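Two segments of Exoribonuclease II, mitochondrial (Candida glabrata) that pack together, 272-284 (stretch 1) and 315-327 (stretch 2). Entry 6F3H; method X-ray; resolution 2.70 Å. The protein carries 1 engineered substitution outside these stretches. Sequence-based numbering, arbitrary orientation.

Stretch 1 272-284: EIKAFAKLVNDKD
Stretch 2 (315-327) TIISKIFRHIDMY

Residues 272-281 are helical, as are 315-322, and both helices begin earlier in the chain. Their axes approach to 9.5 Å, and their N-to-C directions differ by 44°. The register is set by two CA-CA pairs: Ile273 to Ile320 at 6.0 Å and Ala277 to Ile324 at 5.4 Å. The contact buries 597 Å² between the two stretches, both sides summed.

Ile273 is the most covered residue. Its CA-to-CB bond points toward stretch 2, with chi1 m and chi2 t. Ile273 CD1 lies 4.0 Å from Lys319 CB and 4.4 Å from Ile316 CD1. Ile273 CG2 lies 4.0 Å from Ile320 CG1 and also 4.0 Å from His323 ND1. Ile320 is m, t; Ile316 is m, m.

His323 follows the second helix, at phi/psi -91/3. Its side chain has chi1 m and chi2 82°. His323 ND1 donates to Lys319 O at 2.6 Å, which ties the ring back to its own last turn. His323 NE2 is 4.2 Å from Lys274 CG. Ala277 has a side chain of one carbon, and Ala277 CB comes within 3.2 Å of His323 O and 3.4 Å of His323 CB.

Ile324 turns to extended phi/psi, -116/130, with chi1 m and chi2 t. Ile324 CG1 is 3.8 Å from Ala277 CB, and Ile324 CG2 is 3.7 Å from Val280 CG1. Phe276, chi1 t and chi2 88°, places Phe276 CE2 4.1 Å from Ile320 CG2 and 4.3 Å from Ile324 CD1.

Asn281, chi1 m and chi2 -47°, ends the first helix and supplies the polar links. Asn281 OD1 accepts from Asp325 N at 3.2 Å, with an N-H...O angle of 169°. Asn281 ND2 donates a weak hydrogen bond to His323 O at 3.5 Å. Lys283 is the first residue after the helix to leave helical phi/psi, with positive phi, 58/27, in a Schellman motif; Asp284 N bonds back to Leu279 O at 2.9 Å.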

# COMPACT_ATOMS: atom_id res chain seq x y z
N GLU A 272 -20.10 27.29 24.48
CA GLU A 272 -19.04 26.39 24.93
C GLU A 272 -17.78 26.55 24.10
O GLU A 272 -16.68 26.33 24.60
CB GLU A 272 -19.54 24.97 24.94
CG GLU A 272 -20.63 24.86 25.95
CD GLU A 272 -20.06 24.82 27.35
OE1 GLU A 272 -19.60 23.73 27.76
OE2 GLU A 272 -20.02 25.87 28.03
N ILE A 273 -17.92 26.88 22.82
CA ILE A 273 -16.76 27.34 22.07
C ILE A 273 -16.12 28.51 22.80
O ILE A 273 -14.90 28.56 22.98
CB ILE A 273 -17.19 27.75 20.65
CG1 ILE A 273 -17.66 26.55 19.85
CG2 ILE A 273 -16.06 28.49 19.94
CD1 ILE A 273 -17.85 26.86 18.38
N LYS A 274 -16.95 29.45 23.23
CA LYS A 274 -16.44 30.68 23.83
C LYS A 274 -15.79 30.40 25.17
O LYS A 274 -14.71 30.93 25.47
CB LYS A 274 -17.59 31.67 24.00
CG LYS A 274 -18.08 32.28 22.71
CD LYS A 274 -19.42 32.93 22.92
CE LYS A 274 -20.06 33.37 21.62
NZ LYS A 274 -21.50 33.62 21.87
N ALA A 275 -16.42 29.57 26.00
CA ALA A 275 -15.86 29.22 27.29
C ALA A 275 -14.51 28.55 27.12
O ALA A 275 -13.55 28.85 27.84
CB ALA A 275 -16.83 28.32 28.04
N PHE A 276 -14.41 27.65 26.14
CA PHE A 276 -13.16 26.94 25.87
C PHE A 276 -12.07 27.89 25.42
O PHE A 276 -10.95 27.86 25.93
CB PHE A 276 -13.41 25.87 24.81
CG PHE A 276 -12.17 25.15 24.36
CD1 PHE A 276 -11.74 24.00 25.04
CD2 PHE A 276 -11.45 25.57 23.25
CE1 PHE A 276 -10.59 23.33 24.64
CE2 PHE A 276 -10.32 24.89 22.85
CZ PHE A 276 -9.89 23.76 23.55
N ALA A 277 -12.34 28.69 24.40
CA ALA A 277 -11.31 29.59 23.91
C ALA A 277 -10.80 30.50 25.01
O ALA A 277 -9.62 30.87 25.03
CB ALA A 277 -11.85 30.42 22.75
N LYS A 278 -11.64 30.81 25.99
CA LYS A 278 -11.15 31.66 27.06
C LYS A 278 -10.09 30.93 27.85
O LYS A 278 -8.99 31.44 28.06
CB LYS A 278 -12.29 32.10 27.96
CG LYS A 278 -11.95 33.40 28.62
CD LYS A 278 -12.70 33.59 29.91
CE LYS A 278 -12.97 35.06 30.13
NZ LYS A 278 -14.01 35.62 29.19
N LEU A 279 -10.40 29.68 28.24
CA LEU A 279 -9.46 28.85 28.99
C LEU A 279 -8.12 28.74 28.28
O LEU A 279 -7.06 28.77 28.91
CB LEU A 279 -10.05 27.46 29.17
CG LEU A 279 -11.43 27.44 29.82
CD1 LEU A 279 -12.01 26.06 29.83
CD2 LEU A 279 -11.28 27.91 31.22
N VAL A 280 -8.16 28.59 26.96
CA VAL A 280 -6.94 28.51 26.18
C VAL A 280 -6.16 29.82 26.26
O VAL A 280 -4.94 29.82 26.42
CB VAL A 280 -7.31 28.13 24.74
CG1 VAL A 280 -6.11 28.20 23.86
CG2 VAL A 280 -7.88 26.75 24.76
N ASN A 281 -6.86 30.95 26.17
CA ASN A 281 -6.17 32.23 26.18
C ASN A 281 -5.64 32.55 27.55
O ASN A 281 -4.59 33.18 27.68
CB ASN A 281 -7.10 33.33 25.70
CG ASN A 281 -7.67 33.03 24.36
OD1 ASN A 281 -6.94 32.66 23.44
ND2 ASN A 281 -8.98 33.20 24.23
N ASP A 282 -6.36 32.13 28.58
CA ASP A 282 -5.88 32.26 29.95
C ASP A 282 -4.90 31.16 30.31
O ASP A 282 -4.39 31.12 31.43
CB ASP A 282 -7.07 32.27 30.90
CG ASP A 282 -8.07 33.36 30.58
OD1 ASP A 282 -7.68 34.32 29.88
OD2 ASP A 282 -9.23 33.28 31.01
N LYS A 283 -4.60 30.27 29.37
CA LYS A 283 -3.63 29.21 29.56
C LYS A 283 -3.99 28.29 30.73
O LYS A 283 -3.11 27.66 31.32
CB LYS A 283 -2.21 29.77 29.75
CG LYS A 283 -1.79 30.79 28.71
CD LYS A 283 -0.63 30.21 27.94
CE LYS A 283 0.22 31.25 27.23
NZ LYS A 283 0.50 30.87 25.79
N ASP A 284 -5.27 28.16 31.06
CA ASP A 284 -5.63 27.19 32.10
C ASP A 284 -5.98 25.87 31.43
O ASP A 284 -7.13 25.58 31.10
CB ASP A 284 -6.78 27.69 32.96
CG ASP A 284 -7.41 26.57 33.81
OD1 ASP A 284 -6.75 25.53 34.04
OD2 ASP A 284 -8.55 26.76 34.30
N THR A 315 -16.00 23.69 10.08
CA THR A 315 -16.46 25.03 10.43
C THR A 315 -16.40 25.24 11.93
O THR A 315 -15.91 26.27 12.40
CB THR A 315 -17.88 25.24 9.92
OG1 THR A 315 -17.85 25.49 8.51
CG2 THR A 315 -18.47 26.43 10.60
N ILE A 316 -16.89 24.27 12.69
CA ILE A 316 -16.75 24.31 14.14
C ILE A 316 -15.32 24.63 14.50
O ILE A 316 -15.04 25.55 15.28
CB ILE A 316 -17.18 22.97 14.75
CG1 ILE A 316 -18.69 22.81 14.71
CG2 ILE A 316 -16.74 22.93 16.17
CD1 ILE A 316 -19.40 23.76 15.59
N ILE A 317 -14.39 23.92 13.90
CA ILE A 317 -12.99 24.10 14.23
C ILE A 317 -12.51 25.48 13.81
O ILE A 317 -11.70 26.10 14.49
CB ILE A 317 -12.16 22.98 13.59
CG1 ILE A 317 -12.37 21.68 14.39
CG2 ILE A 317 -10.74 23.39 13.47
CD1 ILE A 317 -11.83 20.43 13.76
N SER A 318 -13.00 25.99 12.68
CA SER A 318 -12.66 27.34 12.26
C SER A 318 -13.09 28.36 13.31
O SER A 318 -12.31 29.25 13.68
CB SER A 318 -13.32 27.66 10.92
OG SER A 318 -12.76 26.90 9.87
N LYS A 319 -14.30 28.19 13.84
CA LYS A 319 -14.83 29.10 14.85
C LYS A 319 -13.98 29.08 16.11
O LYS A 319 -13.70 30.12 16.71
CB LYS A 319 -16.27 28.70 15.18
CG LYS A 319 -17.32 29.24 14.20
CD LYS A 319 -18.65 28.51 14.26
CE LYS A 319 -19.78 29.43 13.84
NZ LYS A 319 -19.31 30.64 13.11
N ILE A 320 -13.54 27.90 16.51
CA ILE A 320 -12.69 27.78 17.69
C ILE A 320 -11.36 28.48 17.49
O ILE A 320 -10.92 29.25 18.34
CB ILE A 320 -12.47 26.30 18.00
CG1 ILE A 320 -13.79 25.64 18.34
CG2 ILE A 320 -11.48 26.18 19.12
CD1 ILE A 320 -13.63 24.26 18.79
N PHE A 321 -10.69 28.23 16.37
CA PHE A 321 -9.45 28.93 16.14
C PHE A 321 -9.69 30.41 16.08
O PHE A 321 -8.89 31.20 16.57
CB PHE A 321 -8.81 28.47 14.84
CG PHE A 321 -8.18 27.12 14.91
CD1 PHE A 321 -7.66 26.65 16.09
CD2 PHE A 321 -8.06 26.33 13.79
CE1 PHE A 321 -7.07 25.43 16.15
CE2 PHE A 321 -7.46 25.11 13.86
CZ PHE A 321 -6.97 24.66 15.04
N ARG A 322 -10.82 30.81 15.49
CA ARG A 322 -11.12 32.23 15.38
C ARG A 322 -11.24 32.86 16.76
O ARG A 322 -10.97 34.04 16.93
CB ARG A 322 -12.40 32.43 14.56
CG ARG A 322 -12.58 33.85 14.08
CD ARG A 322 -13.91 34.26 13.42
NE ARG A 322 -15.09 33.42 13.61
CZ ARG A 322 -15.93 33.55 14.63
NH1 ARG A 322 -15.67 34.45 15.58
NH2 ARG A 322 -17.01 32.77 14.72
N HIS A 323 -11.61 32.08 17.76
CA HIS A 323 -11.74 32.60 19.10
C HIS A 323 -10.47 32.49 19.93
O HIS A 323 -10.53 32.78 21.13
CB HIS A 323 -12.87 31.90 19.82
CG HIS A 323 -14.22 32.38 19.40
ND1 HIS A 323 -14.85 31.91 18.27
CD2 HIS A 323 -15.04 33.32 19.92
CE1 HIS A 323 -16.02 32.52 18.13
NE2 HIS A 323 -16.15 33.38 19.12
N ILE A 324 -9.36 32.02 19.38
CA ILE A 324 -8.13 31.85 20.14
C ILE A 324 -7.05 32.76 19.58
O ILE A 324 -6.78 32.73 18.37
CB ILE A 324 -7.66 30.38 20.13
CG1 ILE A 324 -8.63 29.52 20.91
CG2 ILE A 324 -6.30 30.27 20.77
CD1 ILE A 324 -8.62 28.12 20.50
N ASP A 325 -6.40 33.53 20.45
CA ASP A 325 -5.56 34.64 20.00
C ASP A 325 -4.47 34.18 19.06
O ASP A 325 -4.34 34.66 17.93
CB ASP A 325 -4.93 35.34 21.19
CG ASP A 325 -5.95 35.92 22.11
OD1 ASP A 325 -6.77 35.15 22.63
OD2 ASP A 325 -5.95 37.15 22.29
N MSE A 326 -3.64 33.27 19.52
CA MSE A 326 -2.49 32.85 18.76
C MSE A 326 -2.88 32.33 17.40
O MSE A 326 -2.25 32.62 16.39
CB MSE A 326 -1.76 31.78 19.52
CG MSE A 326 -1.36 32.24 20.87
SE MSE A 326 -0.51 30.75 21.70
CE MSE A 326 -2.08 30.03 22.62
N TYR A 327 -3.94 31.53 17.38
CA TYR A 327 -4.32 30.76 16.21
C TYR A 327 -5.34 31.46 15.36
O TYR A 327 -5.87 30.86 14.44
CB TYR A 327 -4.88 29.42 16.64
CG TYR A 327 -3.91 28.58 17.42
CD1 TYR A 327 -2.84 27.96 16.79
CD2 TYR A 327 -4.05 28.42 18.79
CE1 TYR A 327 -1.94 27.18 17.51
CE2 TYR A 327 -3.15 27.64 19.51
CZ TYR A 327 -2.10 27.03 18.87
OH TYR A 327 -1.20 26.26 19.57